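Local coordinates for protein DhaKLM operon coactivator DhaQ (Lactococcus lactis, PDB 2IU4) that serves as coactivator of the transcription factor DhaS, switching on the dhaKLM operon when dihydroxyacetone is covalently bound to it, at residues G53-H58 with N293-C298; G60-M66 with P322-W328; K240-W245 with L279-L284; Y183-V187 with L235-L239; I10-L15 with Y27-G32. Numbering follows the deposited sequence.

In the fold
Contact 5 closes first along the chain; contacts 1 and 2 span contacts 4 and 3. The fold has two mixed six-stranded sheets. Contact 5 lies at edge strand 25-28 of one; on the other, contact 4 packs helix 228-243 on strand 182-188, and contact 3 (centres about 11 Å apart) joins that helix's C-terminal end to that of helix 265-281. Contact 1 brings loops of the two sheets together at the modified H215, the covalent dihydroxyacetone site, and touches contact 2 (centres about 15 Å apart) through L294-Y61 and P56-A327. It also meets contact 5 through E55 and M14, and both reach the second subunit. Contacts 3 and 5 lie farthest apart, centres about 42 Å.

Contact 1 (G53-H58 with N293-C298); sequences GHEPAH and NLMTSC
Segment 53-58, in the loop after strand 46-52, and segment 293-298, in the loop after strand 285-292, are irregular and approach closely, with CA pairs H54-T296 at 4.2 Å and G53-C298 at 5.1 Å. The 53-58 loop carries cis peptides before P56 and H58, and G53 has phi/psi 100/-1, where a CB would jam against the preceding carbonyl. Three backbone oxygens of this loop are satisfied across the interface: G53 O accepts from C298 N (2.8 Å), H54 O from T296 N (3.1 Å), and E55 O from T296 OG1 (2.7 Å), the threonine being p. H54 O also takes A57 N at 2.9 Å. In return, H54 in the m rotamer gives ND1 to T296 O at 2.9 Å, at the edge of its ring. Water 1 donates to E55 O (2.9 Å) and accepts from N293 ND2 (3.3 Å), whose stronger partner is G261 O. The E55 carboxylate receives G53 N (OE1 3.0 Å, OE2 3.1 Å) and S52 OG. Partners beyond the two loops satisfy H58 NE2 (K102 NZ), S297 OG (I214 O) and L294 O (Y61 OH). The remaining imidazole nitrogen, H54 NE2, is hydrogen-bonded to O2 of the modified H215. With ND1 held by T296 and NE2 at the adduct, H54 belongs to the covalent dihydroxyacetone site of the DhaK-type fold.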
# COMPACT_ATOMS: atom_id res chain seq x y z
N GLY B 53 10.34 -10.95 -0.68
CA GLY B 53 9.92 -10.92 0.71
C GLY B 53 9.92 -9.57 1.36
O GLY B 53 9.56 -9.47 2.53
N HIS B 54 10.33 -8.54 0.61
CA HIS B 54 10.37 -7.16 1.10
C HIS B 54 9.41 -6.26 0.33
O HIS B 54 9.46 -5.04 0.48
CB HIS B 54 11.79 -6.54 1.02
CG HIS B 54 12.88 -7.46 1.49
ND1 HIS B 54 12.95 -7.93 2.78
CD2 HIS B 54 13.91 -8.02 0.82
CE1 HIS B 54 13.99 -8.73 2.90
NE2 HIS B 54 14.59 -8.81 1.72
N GLU B 55 8.55 -6.85 -0.50
CA GLU B 55 7.68 -6.06 -1.36
C GLU B 55 6.90 -5.03 -0.54
O GLU B 55 6.46 -5.32 0.56
CB GLU B 55 6.74 -6.98 -2.14
CG GLU B 55 7.47 -7.93 -3.14
CD GLU B 55 8.15 -9.13 -2.50
OE1 GLU B 55 7.89 -9.42 -1.31
OE2 GLU B 55 8.95 -9.81 -3.20
N PRO B 56 6.74 -3.80 -1.07
CA PRO B 56 7.05 -3.34 -2.41
C PRO B 56 8.52 -3.09 -2.77
O PRO B 56 8.82 -2.79 -3.93
CB PRO B 56 6.26 -2.03 -2.53
CG PRO B 56 6.23 -1.49 -1.13
CD PRO B 56 6.16 -2.73 -0.23
N ALA B 57 9.46 -3.22 -1.84
CA ALA B 57 10.86 -3.19 -2.26
C ALA B 57 11.23 -4.46 -3.04
O ALA B 57 11.01 -5.56 -2.56
CB ALA B 57 11.79 -3.03 -1.08
N HIS B 58 11.78 -4.33 -4.24
CA HIS B 58 12.01 -3.08 -4.94
C HIS B 58 11.11 -3.01 -6.19
O HIS B 58 11.21 -2.06 -6.95
CB HIS B 58 13.47 -3.01 -5.41
CG HIS B 58 14.46 -2.97 -4.28
ND1 HIS B 58 14.60 -1.86 -3.46
CD2 HIS B 58 15.31 -3.91 -3.81
CE1 HIS B 58 15.53 -2.12 -2.55
NE2 HIS B 58 15.98 -3.34 -2.74
N ASN B 293 3.76 0.39 4.04
CA ASN B 293 4.67 -0.74 3.88
C ASN B 293 5.63 -0.42 2.77
O ASN B 293 5.30 -0.63 1.60
CB ASN B 293 3.87 -2.01 3.53
CG ASN B 293 3.22 -2.65 4.75
OD1 ASN B 293 3.23 -2.08 5.85
ND2 ASN B 293 2.64 -3.84 4.57
N LEU B 294 6.81 0.10 3.11
CA LEU B 294 7.74 0.60 2.11
C LEU B 294 8.84 -0.42 1.83
O LEU B 294 9.32 -0.50 0.72
CB LEU B 294 8.37 1.90 2.58
CG LEU B 294 7.39 2.88 3.25
CD1 LEU B 294 8.16 4.13 3.67
CD2 LEU B 294 6.25 3.23 2.29
N MET B 295 9.22 -1.19 2.84
CA MET B 295 10.17 -2.29 2.69
C MET B 295 9.90 -3.23 3.86
O MET B 295 10.07 -2.85 5.01
CB MET B 295 11.61 -1.79 2.78
CG MET B 295 12.65 -2.91 2.54
SD MET B 295 14.33 -2.30 2.71
CE MET B 295 14.37 -1.22 1.26
N THR B 296 9.45 -4.43 3.54
CA THR B 296 8.80 -5.28 4.53
C THR B 296 9.68 -6.49 4.79
O THR B 296 10.75 -6.63 4.22
CB THR B 296 7.43 -5.75 4.03
OG1 THR B 296 7.60 -6.40 2.76
CG2 THR B 296 6.47 -4.54 3.89
N SER B 297 9.21 -7.37 5.66
CA SER B 297 9.88 -8.62 5.89
C SER B 297 8.77 -9.64 6.05
O SER B 297 8.29 -9.89 7.16
CB SER B 297 10.73 -8.55 7.17
OG SER B 297 11.34 -9.84 7.35
N CYS B 298 8.35 -10.23 4.94
CA CYS B 298 7.18 -11.09 4.97
C CYS B 298 6.05 -10.48 5.80
O CYS B 298 5.66 -9.35 5.54
CB CYS B 298 7.56 -12.48 5.48
SG CYS B 298 8.58 -13.40 4.27
O HOH W 1 3.83 -4.75 1.63

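Contact 2 (G60-M66 with P322-W328); sequences GYVGSGM and PTGAFAW
Glycines allow an unusually close fit here: at G63 (phi/psi 163/168) an ideal CB would fall 2.4 Å from G324 C, and at G60 one would fall 2.8 Å from A327 CB. G60 CA instead sits over the face of the F326 ring (chi1 p), 3.5 Å from its centroid and 15° off the normal. The loops run in opposite directions, CA pairs being G60-A327 (4.7 Å), G63-A325 (4.2 Å) and G65-T323 (4.7 Å). Two backbone hydrogen bonds hold them, A327 N to G60 O and G324 N to S64 O, both 2.8 Å, and water 2 donates to V62 O (2.7 Å) while accepting from F326 N (3.0 Å). The segment after helix 314-320 thus covers the loop connecting neighbouring parallel strands 46-52 and 69-73 of a six-stranded sheet. That loop ends in a type II turn, G63 to M66. T323 OG1 accepts from A325 N at 3.1 Å, an ST turn, and donates to W328 O at 2.6 Å, bridging the type I turn A325-W328. M66, with chi1 between wells at -141° but chi2 and chi3 t, packs CE 3.6 Å from W328 CE3; its SD, 5.1 Å from the five-membered centroid and 47° off the normal, makes an oblique Met-aromatic contact.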
# COMPACT_ATOMS: atom_id res chain seq x y z
N GLY B 60 8.12 -2.26 -6.43
CA GLY B 60 7.16 -1.17 -6.36
C GLY B 60 7.82 0.16 -6.66
O GLY B 60 7.15 1.20 -6.70
N TYR B 61 9.13 0.13 -6.88
CA TYR B 61 9.92 1.34 -7.15
C TYR B 61 10.46 1.37 -8.56
O TYR B 61 11.28 2.22 -8.89
CB TYR B 61 11.05 1.46 -6.11
CG TYR B 61 10.44 1.45 -4.72
CD1 TYR B 61 9.54 2.43 -4.34
CD2 TYR B 61 10.72 0.44 -3.81
CE1 TYR B 61 8.94 2.43 -3.08
CE2 TYR B 61 10.13 0.44 -2.54
CZ TYR B 61 9.24 1.44 -2.18
OH TYR B 61 8.65 1.43 -0.92
N VAL B 62 10.01 0.44 -9.39
CA VAL B 62 10.33 0.44 -10.82
C VAL B 62 9.31 1.28 -11.59
O VAL B 62 8.10 1.05 -11.51
CB VAL B 62 10.31 -0.98 -11.36
CG1 VAL B 62 10.65 -0.99 -12.84
CG2 VAL B 62 11.33 -1.84 -10.57
N GLY B 63 9.80 2.25 -12.33
CA GLY B 63 8.90 3.11 -13.07
C GLY B 63 9.59 4.39 -13.50
O GLY B 63 10.69 4.71 -13.05
N SER B 64 8.93 5.11 -14.39
CA SER B 64 9.50 6.34 -14.93
C SER B 64 9.80 7.26 -13.75
O SER B 64 8.94 7.50 -12.91
CB SER B 64 8.48 6.98 -15.86
OG SER B 64 8.92 8.25 -16.28
N GLY B 65 11.03 7.76 -13.66
CA GLY B 65 11.41 8.68 -12.60
C GLY B 65 12.05 7.99 -11.41
O GLY B 65 12.51 8.64 -10.48
N MET B 66 12.06 6.67 -11.43
CA MET B 66 12.57 5.91 -10.32
C MET B 66 13.49 4.83 -10.88
O MET B 66 14.34 5.15 -11.71
CB MET B 66 11.40 5.35 -9.49
CG MET B 66 11.69 5.42 -8.01
SD MET B 66 10.25 5.50 -6.93
CE MET B 66 11.18 5.34 -5.42
N PRO B 322 6.66 13.33 -9.74
CA PRO B 322 5.82 12.17 -9.98
C PRO B 322 6.60 11.06 -10.66
O PRO B 322 7.47 11.33 -11.47
CB PRO B 322 4.75 12.70 -10.95
CG PRO B 322 4.87 14.19 -10.91
CD PRO B 322 6.30 14.46 -10.61
N THR B 323 6.28 9.81 -10.33
CA THR B 323 6.97 8.69 -10.94
C THR B 323 5.92 7.72 -11.43
O THR B 323 4.72 7.87 -11.14
CB THR B 323 7.90 7.95 -9.95
OG1 THR B 323 7.12 7.05 -9.15
CG2 THR B 323 8.66 8.91 -9.05
N GLY B 324 6.36 6.71 -12.17
CA GLY B 324 5.47 5.66 -12.61
C GLY B 324 5.52 4.42 -11.74
O GLY B 324 4.99 3.39 -12.11
N ALA B 325 6.15 4.53 -10.58
CA ALA B 325 6.40 3.37 -9.72
C ALA B 325 5.23 3.13 -8.78
O ALA B 325 4.77 4.06 -8.10
CB ALA B 325 7.70 3.52 -8.96
N PHE B 326 4.72 1.90 -8.75
CA PHE B 326 3.41 1.72 -8.10
C PHE B 326 3.37 2.04 -6.63
O PHE B 326 2.31 2.38 -6.07
CB PHE B 326 2.76 0.38 -8.45
CG PHE B 326 3.31 -0.83 -7.73
CD1 PHE B 326 3.09 -1.01 -6.38
CD2 PHE B 326 4.00 -1.81 -8.44
CE1 PHE B 326 3.57 -2.14 -5.74
CE2 PHE B 326 4.47 -2.93 -7.80
CZ PHE B 326 4.26 -3.10 -6.45
N ALA B 327 4.51 1.95 -5.96
CA ALA B 327 4.52 2.20 -4.53
C ALA B 327 4.97 3.62 -4.20
O ALA B 327 5.10 3.98 -3.03
CB ALA B 327 5.36 1.17 -3.78
N TRP B 328 5.20 4.44 -5.22
CA TRP B 328 5.54 5.83 -4.98
C TRP B 328 5.07 6.73 -6.12
O TRP B 328 5.87 7.31 -6.85
CB TRP B 328 7.04 5.99 -4.76
CG TRP B 328 7.39 7.28 -4.05
CD1 TRP B 328 6.77 8.47 -4.18
CD2 TRP B 328 8.45 7.46 -3.12
NE1 TRP B 328 7.39 9.42 -3.39
CE2 TRP B 328 8.42 8.81 -2.72
CE3 TRP B 328 9.44 6.61 -2.59
CZ2 TRP B 328 9.33 9.33 -1.80
CZ3 TRP B 328 10.34 7.13 -1.67
CH2 TRP B 328 10.28 8.48 -1.28
O HOH W 2 6.50 -0.26 -9.79

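Contact 3 (K240-W245 with L279-L284); sequences KAEINW and LELEGL
Charged and polar bonding converges on a single oxygen. E282 OE2 forms a salt bridge with K240 NZ at 3.0 Å and accepts a hydrogen bond from W245 NE1 at 2.9 Å (angle 166°), so it lies at the edge of the indole. E282 is m at both chi1 and chi2; K240 is t through chi3, and its NZ is also bonded to Q246 OE1. Apolar packing uses the rest of W245, which is p at chi1: L284, chi1 m, lies over one face, with CD1 4.0 Å from the six-membered centroid, 17° off the normal, and CD2 3.7 Å from W245 CG. L279 CD2 approaches W245 CH2 at 4.1 Å. Backbone geometry sets up these positions. N244, at phi/psi 53/54, leaves helix 228-243 and leads into W245; G283, at 92/12, closes helix 265-281 in a Schellman motif, with L284 N to L279 O at 3.0 Å and G283 N to E280 O at 2.9 Å. The C-terminal ends of the two helices are joined through W245 and the K240-E282 salt bridge, and W245 also touches Y253 of strand 252-259 and L307 of strand 301-309.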
# COMPACT_ATOMS: atom_id res chain seq x y z
N LYS B 240 18.35 10.24 17.66
CA LYS B 240 18.93 11.49 18.14
C LYS B 240 20.40 11.31 18.47
O LYS B 240 21.23 12.15 18.13
CB LYS B 240 18.19 11.99 19.39
CG LYS B 240 18.76 13.30 19.89
CD LYS B 240 17.81 13.95 20.88
CE LYS B 240 18.56 15.00 21.67
NZ LYS B 240 18.37 16.28 20.97
N ALA B 241 20.73 10.22 19.15
CA ALA B 241 22.09 10.01 19.61
C ALA B 241 23.04 9.88 18.42
O ALA B 241 24.22 10.23 18.55
CB ALA B 241 22.15 8.77 20.49
N GLU B 242 22.55 9.39 17.29
CA GLU B 242 23.40 9.29 16.08
C GLU B 242 23.44 10.57 15.24
O GLU B 242 24.48 10.93 14.69
CB GLU B 242 22.97 8.13 15.18
CG GLU B 242 23.08 6.75 15.83
CD GLU B 242 24.41 6.53 16.51
OE1 GLU B 242 25.45 6.74 15.86
OE2 GLU B 242 24.43 6.15 17.71
N ILE B 243 22.29 11.23 15.14
CA ILE B 243 22.14 12.40 14.28
C ILE B 243 22.64 13.67 14.96
O ILE B 243 23.23 14.55 14.32
CB ILE B 243 20.66 12.60 13.90
CG1 ILE B 243 20.20 11.41 13.03
CG2 ILE B 243 20.49 13.95 13.19
CD1 ILE B 243 18.69 11.37 12.77
N ASN B 244 22.40 13.78 16.26
CA ASN B 244 22.75 14.98 17.01
C ASN B 244 22.20 16.26 16.38
O ASN B 244 22.94 17.21 16.10
CB ASN B 244 24.28 15.12 17.16
CG ASN B 244 24.92 13.88 17.75
OD1 ASN B 244 25.67 13.18 17.08
ND2 ASN B 244 24.64 13.61 19.03
N TRP B 245 20.89 16.30 16.15
CA TRP B 245 20.30 17.42 15.43
C TRP B 245 20.30 18.71 16.23
O TRP B 245 20.17 19.78 15.67
CB TRP B 245 18.88 17.06 15.02
CG TRP B 245 18.00 16.51 16.11
CD1 TRP B 245 17.62 17.14 17.28
CD2 TRP B 245 17.39 15.23 16.13
NE1 TRP B 245 16.81 16.31 18.01
CE2 TRP B 245 16.64 15.13 17.33
CE3 TRP B 245 17.39 14.14 15.25
CZ2 TRP B 245 15.91 14.00 17.66
CZ3 TRP B 245 16.65 13.01 15.58
CH2 TRP B 245 15.93 12.95 16.78
N LEU B 279 9.26 14.84 17.31
CA LEU B 279 10.26 15.55 16.54
C LEU B 279 9.95 17.04 16.54
O LEU B 279 10.86 17.88 16.50
CB LEU B 279 10.31 15.01 15.10
CG LEU B 279 10.64 13.53 14.97
CD1 LEU B 279 10.52 13.06 13.50
CD2 LEU B 279 12.04 13.27 15.48
N GLU B 280 8.67 17.38 16.62
CA GLU B 280 8.28 18.78 16.88
C GLU B 280 8.81 19.32 18.20
O GLU B 280 9.33 20.44 18.26
CB GLU B 280 6.76 18.93 16.90
CG GLU B 280 6.09 18.91 15.52
CD GLU B 280 4.55 18.98 15.61
OE1 GLU B 280 3.88 18.36 14.75
OE2 GLU B 280 4.02 19.65 16.52
N LEU B 281 8.66 18.54 19.27
CA LEU B 281 9.15 18.99 20.57
C LEU B 281 10.67 19.16 20.48
O LEU B 281 11.24 19.97 21.19
CB LEU B 281 8.85 17.96 21.67
CG LEU B 281 7.40 17.57 21.96
CD1 LEU B 281 7.40 16.57 23.12
CD2 LEU B 281 6.63 18.82 22.35
N GLU B 282 11.30 18.40 19.60
CA GLU B 282 12.76 18.43 19.44
C GLU B 282 13.21 19.58 18.54
O GLU B 282 14.42 19.79 18.38
CB GLU B 282 13.28 17.11 18.88
CG GLU B 282 13.23 15.94 19.86
CD GLU B 282 14.32 16.02 20.93
OE1 GLU B 282 14.08 15.60 22.07
OE2 GLU B 282 15.43 16.49 20.61
N GLY B 283 12.26 20.32 17.97
CA GLY B 283 12.59 21.55 17.23
C GLY B 283 12.81 21.28 15.75
O GLY B 283 13.29 22.14 15.01
N LEU B 284 12.45 20.08 15.29
CA LEU B 284 12.64 19.71 13.90
C LEU B 284 11.44 20.08 13.02
O LEU B 284 10.32 20.20 13.51
CB LEU B 284 12.91 18.21 13.79
CG LEU B 284 14.04 17.62 14.65
CD1 LEU B 284 14.28 16.23 14.14
CD2 LEU B 284 15.29 18.48 14.55

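Contact 4 (Y183-V187 with L235-L239)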
# COMPACT_ATOMS: atom_id res chain seq x y z
N TYR B 183 19.32 7.84 8.08
CA TYR B 183 19.47 7.12 9.35
C TYR B 183 18.18 6.39 9.66
O TYR B 183 17.11 7.02 9.68
CB TYR B 183 19.68 8.10 10.51
CG TYR B 183 20.96 8.90 10.50
CD1 TYR B 183 21.14 9.98 9.62
CD2 TYR B 183 21.97 8.62 11.41
CE1 TYR B 183 22.31 10.72 9.64
CE2 TYR B 183 23.14 9.36 11.43
CZ TYR B 183 23.30 10.40 10.54
OH TYR B 183 24.48 11.10 10.59
N THR B 184 18.27 5.09 9.93
CA THR B 184 17.09 4.29 10.13
C THR B 184 17.24 3.39 11.35
O THR B 184 18.30 2.80 11.58
CB THR B 184 16.80 3.35 8.92
OG1 THR B 184 16.72 4.11 7.72
CG2 THR B 184 15.49 2.58 9.12
N LEU B 185 16.16 3.27 12.12
CA LEU B 185 16.12 2.26 13.18
C LEU B 185 14.73 1.63 13.26
O LEU B 185 13.71 2.32 13.17
CB LEU B 185 16.45 2.89 14.53
CG LEU B 185 16.52 1.93 15.72
CD1 LEU B 185 17.57 0.84 15.53
CD2 LEU B 185 16.83 2.70 17.00
N GLY B 186 14.69 0.31 13.45
CA GLY B 186 13.41 -0.39 13.44
C GLY B 186 13.22 -1.28 14.65
O GLY B 186 14.17 -1.56 15.40
N VAL B 187 11.99 -1.74 14.84
CA VAL B 187 11.65 -2.61 15.96
C VAL B 187 10.58 -3.59 15.48
O VAL B 187 9.68 -3.22 14.72
CB VAL B 187 11.10 -1.79 17.16
CG1 VAL B 187 9.91 -0.95 16.72
CG2 VAL B 187 10.67 -2.72 18.31
N LEU B 235 13.00 4.83 19.75
CA LEU B 235 13.55 4.94 18.40
C LEU B 235 14.10 6.33 18.21
O LEU B 235 15.19 6.52 17.64
CB LEU B 235 12.49 4.65 17.33
CG LEU B 235 11.93 3.23 17.23
CD1 LEU B 235 10.84 3.07 16.15
CD2 LEU B 235 13.03 2.20 17.03
N VAL B 236 13.36 7.33 18.67
CA VAL B 236 13.79 8.71 18.46
C VAL B 236 14.98 9.04 19.34
O VAL B 236 15.87 9.75 18.92
CB VAL B 236 12.63 9.72 18.69
CG1 VAL B 236 13.15 11.16 18.65
CG2 VAL B 236 11.52 9.51 17.65
N ASN B 237 15.00 8.52 20.57
CA ASN B 237 16.18 8.63 21.42
C ASN B 237 17.45 8.13 20.72
O ASN B 237 18.48 8.79 20.73
CB ASN B 237 15.99 7.89 22.75
CG ASN B 237 17.31 7.71 23.52
OD1 ASN B 237 17.97 6.69 23.37
ND2 ASN B 237 17.68 8.69 24.33
N LYS B 238 17.36 6.94 20.13
CA LYS B 238 18.51 6.36 19.45
C LYS B 238 18.92 7.12 18.20
O LYS B 238 20.11 7.31 17.93
CB LYS B 238 18.22 4.90 19.09
CG LYS B 238 18.11 4.00 20.29
CD LYS B 238 19.37 4.03 21.14
CE LYS B 238 19.22 3.16 22.37
NZ LYS B 238 20.56 2.99 23.03
N LEU B 239 17.93 7.54 17.43
CA LEU B 239 18.21 8.30 16.22
C LEU B 239 18.86 9.62 16.61
O LEU B 239 19.81 10.08 15.98
CB LEU B 239 16.90 8.57 15.47
CG LEU B 239 16.44 7.36 14.64
CD1 LEU B 239 14.95 7.48 14.28
CD2 LEU B 239 17.29 7.29 13.37
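A helix packed on a sheet, the basic element of an alpha/beta layer, is seen here with helix 228-243 against strand 182-188 of a mixed six-stranded sheet. The axes of 183-187 and 235-239 approach to 8.8 Å at 150° between N-to-C directions, so they run roughly antiparallel. No hydrogen bond crosses between the segments; the contact consists of side-chain packing, with 324 Å² buried. L185 has the most surface covered. Its alternation with T184 puts its CB toward the helix, along with those of Y183 and V187, while T184 points away and is bonded to D132 and T306. L235 and L239, one helical turn apart (L239 N to L235 O, 2.9 Å), both meet L185. L235, chi1 m and chi2 t, brings CD2 3.7 Å from L185 CG, and its CD1 is 4.2 Å from V187 CG1. L239, likewise m and t, turns its CD2 towards the other end of the strand segment, 3.8 Å from Y183 CB and 3.7 Å from Y183 O. S135 and Y139 of helix 135-139 also touch L185, and K238 carries its NZ off to A138 O. Between the two helix leucines in sequence, K238 makes the tightest approach of the contact, its CB 3.3 Å from L185 CD2.

Contact 5 (I10-L15 with Y27-G32); sequences IPEEML and YLPETG
The N-terminal helix 12-21 begins against the turn of a beta hairpin, strands 25-28 and 33-36, the former outermost in its six-stranded sheet, and E12 ties the two together. Ahead of the helix, I10-P11-E12 forms an inverse gamma turn centred on P11, the N-cap; E12 N to I10 O is 2.8 Å but weak, and L15 N to P11 O is 3.0 Å. CA pairs I10-G32 at 5.9 Å, E12-E30 at 6.8 Å and L15-Y27 at 6.4 Å give an antiparallel register. E12, chi1 t with chi2 near 91°, directs its carboxylate to the turn: OE1 accepts from Y27 OH (2.6 Å) and both OE1 and OE2 from E30 N (3.0 Å each). Y27 OH in turn accepts from G32 N at 3.0 Å, so the hydroxyl relays E12 OE1 to the G32 backbone NH. The turn has positive phi at E30 (67/11) and G32 (81/2), and T31 OG1, p, donates to L28 O at 2.7 Å. E12 OE2 and E30 OE2 are like charges only 3.7 Å apart. L15 CB sits over one face of the Y27 ring, 3.6 Å from its centroid and 9° off the normal, and I10 CG2 lies 3.7 Å from G32 CA. E13 and M14 pack on Y273 and M266 of the second subunit. Carboxylate recognition of a turn's backbone NH, backed by CH-pi packing, fastens this helix to the edge hairpin of the alpha/beta fold.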
# COMPACT_ATOMS: atom_id res chain seq x y z
N ILE B 10 13.17 -17.94 -7.84
CA ILE B 10 12.60 -16.65 -8.17
C ILE B 10 11.08 -16.76 -8.09
O ILE B 10 10.51 -17.75 -8.55
CB ILE B 10 13.05 -16.23 -9.57
CG1 ILE B 10 14.55 -15.87 -9.54
CG2 ILE B 10 12.26 -15.00 -10.09
CD1 ILE B 10 15.22 -15.96 -10.89
N PRO B 11 10.42 -15.73 -7.53
CA PRO B 11 8.96 -15.76 -7.34
C PRO B 11 8.26 -15.40 -8.65
O PRO B 11 7.73 -14.29 -8.83
CB PRO B 11 8.74 -14.64 -6.32
CG PRO B 11 9.79 -13.65 -6.69
CD PRO B 11 11.01 -14.48 -7.02
N GLU B 12 8.27 -16.34 -9.57
CA GLU B 12 7.87 -16.09 -10.94
C GLU B 12 6.40 -15.67 -11.05
O GLU B 12 6.07 -14.77 -11.82
CB GLU B 12 8.13 -17.37 -11.74
CG GLU B 12 7.85 -17.22 -13.21
CD GLU B 12 9.06 -16.79 -14.02
OE1 GLU B 12 10.09 -16.39 -13.42
OE2 GLU B 12 8.94 -16.86 -15.27
N GLU B 13 5.53 -16.31 -10.30
CA GLU B 13 4.12 -15.95 -10.32
C GLU B 13 3.83 -14.56 -9.79
O GLU B 13 3.02 -13.84 -10.37
CB GLU B 13 3.26 -16.98 -9.60
CG GLU B 13 3.16 -18.29 -10.36
CD GLU B 13 2.26 -19.27 -9.62
OE1 GLU B 13 2.17 -19.14 -8.38
OE2 GLU B 13 1.65 -20.16 -10.24
N MET B 14 4.50 -14.18 -8.70
CA MET B 14 4.28 -12.89 -8.12
C MET B 14 4.73 -11.86 -9.15
O MET B 14 4.03 -10.88 -9.38
CB MET B 14 5.15 -12.72 -6.88
CG MET B 14 5.04 -11.32 -6.29
SD MET B 14 6.31 -10.95 -5.08
CE MET B 14 7.63 -10.34 -6.11
N LEU B 15 5.89 -12.08 -9.76
CA LEU B 15 6.43 -11.12 -10.71
C LEU B 15 5.57 -11.01 -11.97
O LEU B 15 5.34 -9.92 -12.48
CB LEU B 15 7.90 -11.42 -11.05
CG LEU B 15 8.85 -11.25 -9.86
CD1 LEU B 15 10.20 -11.95 -10.02
CD2 LEU B 15 9.01 -9.79 -9.41
N TYR B 27 7.78 -8.13 -17.14
CA TYR B 27 8.53 -9.12 -16.40
C TYR B 27 9.22 -10.00 -17.44
O TYR B 27 8.60 -10.43 -18.40
CB TYR B 27 7.65 -9.99 -15.47
CG TYR B 27 8.51 -11.09 -14.88
CD1 TYR B 27 9.68 -10.75 -14.22
CD2 TYR B 27 8.18 -12.42 -14.98
CE1 TYR B 27 10.50 -11.72 -13.69
CE2 TYR B 27 9.00 -13.40 -14.44
CZ TYR B 27 10.16 -13.04 -13.81
OH TYR B 27 11.00 -13.98 -13.27
N LEU B 28 10.51 -10.26 -17.24
CA LEU B 28 11.27 -11.15 -18.14
C LEU B 28 11.37 -12.54 -17.53
O LEU B 28 12.06 -12.75 -16.53
CB LEU B 28 12.68 -10.62 -18.34
CG LEU B 28 12.90 -9.37 -19.19
CD1 LEU B 28 14.35 -8.96 -19.05
CD2 LEU B 28 12.58 -9.69 -20.65
N PRO B 29 10.67 -13.50 -18.13
CA PRO B 29 10.42 -14.73 -17.39
C PRO B 29 11.73 -15.45 -17.05
O PRO B 29 12.70 -15.39 -17.81
CB PRO B 29 9.60 -15.57 -18.37
CG PRO B 29 9.06 -14.61 -19.36
CD PRO B 29 10.09 -13.53 -19.48
N GLU B 30 11.75 -16.10 -15.89
CA GLU B 30 12.87 -16.91 -15.42
C GLU B 30 14.12 -16.10 -15.10
O GLU B 30 15.19 -16.67 -14.90
CB GLU B 30 13.18 -18.07 -16.39
CG GLU B 30 11.99 -18.97 -16.65
CD GLU B 30 11.50 -19.68 -15.41
OE1 GLU B 30 12.20 -19.64 -14.38
OE2 GLU B 30 10.40 -20.30 -15.45
N THR B 31 14.02 -14.77 -15.05
CA THR B 31 15.17 -13.96 -14.68
C THR B 31 15.00 -13.13 -13.41
O THR B 31 15.98 -12.66 -12.84
CB THR B 31 15.53 -12.94 -15.77
OG1 THR B 31 14.53 -11.90 -15.79
CG2 THR B 31 15.61 -13.62 -17.13
N GLY B 32 13.77 -12.90 -12.97
CA GLY B 32 13.57 -12.05 -11.80
C GLY B 32 13.63 -10.57 -12.15
O GLY B 32 13.52 -9.70 -11.29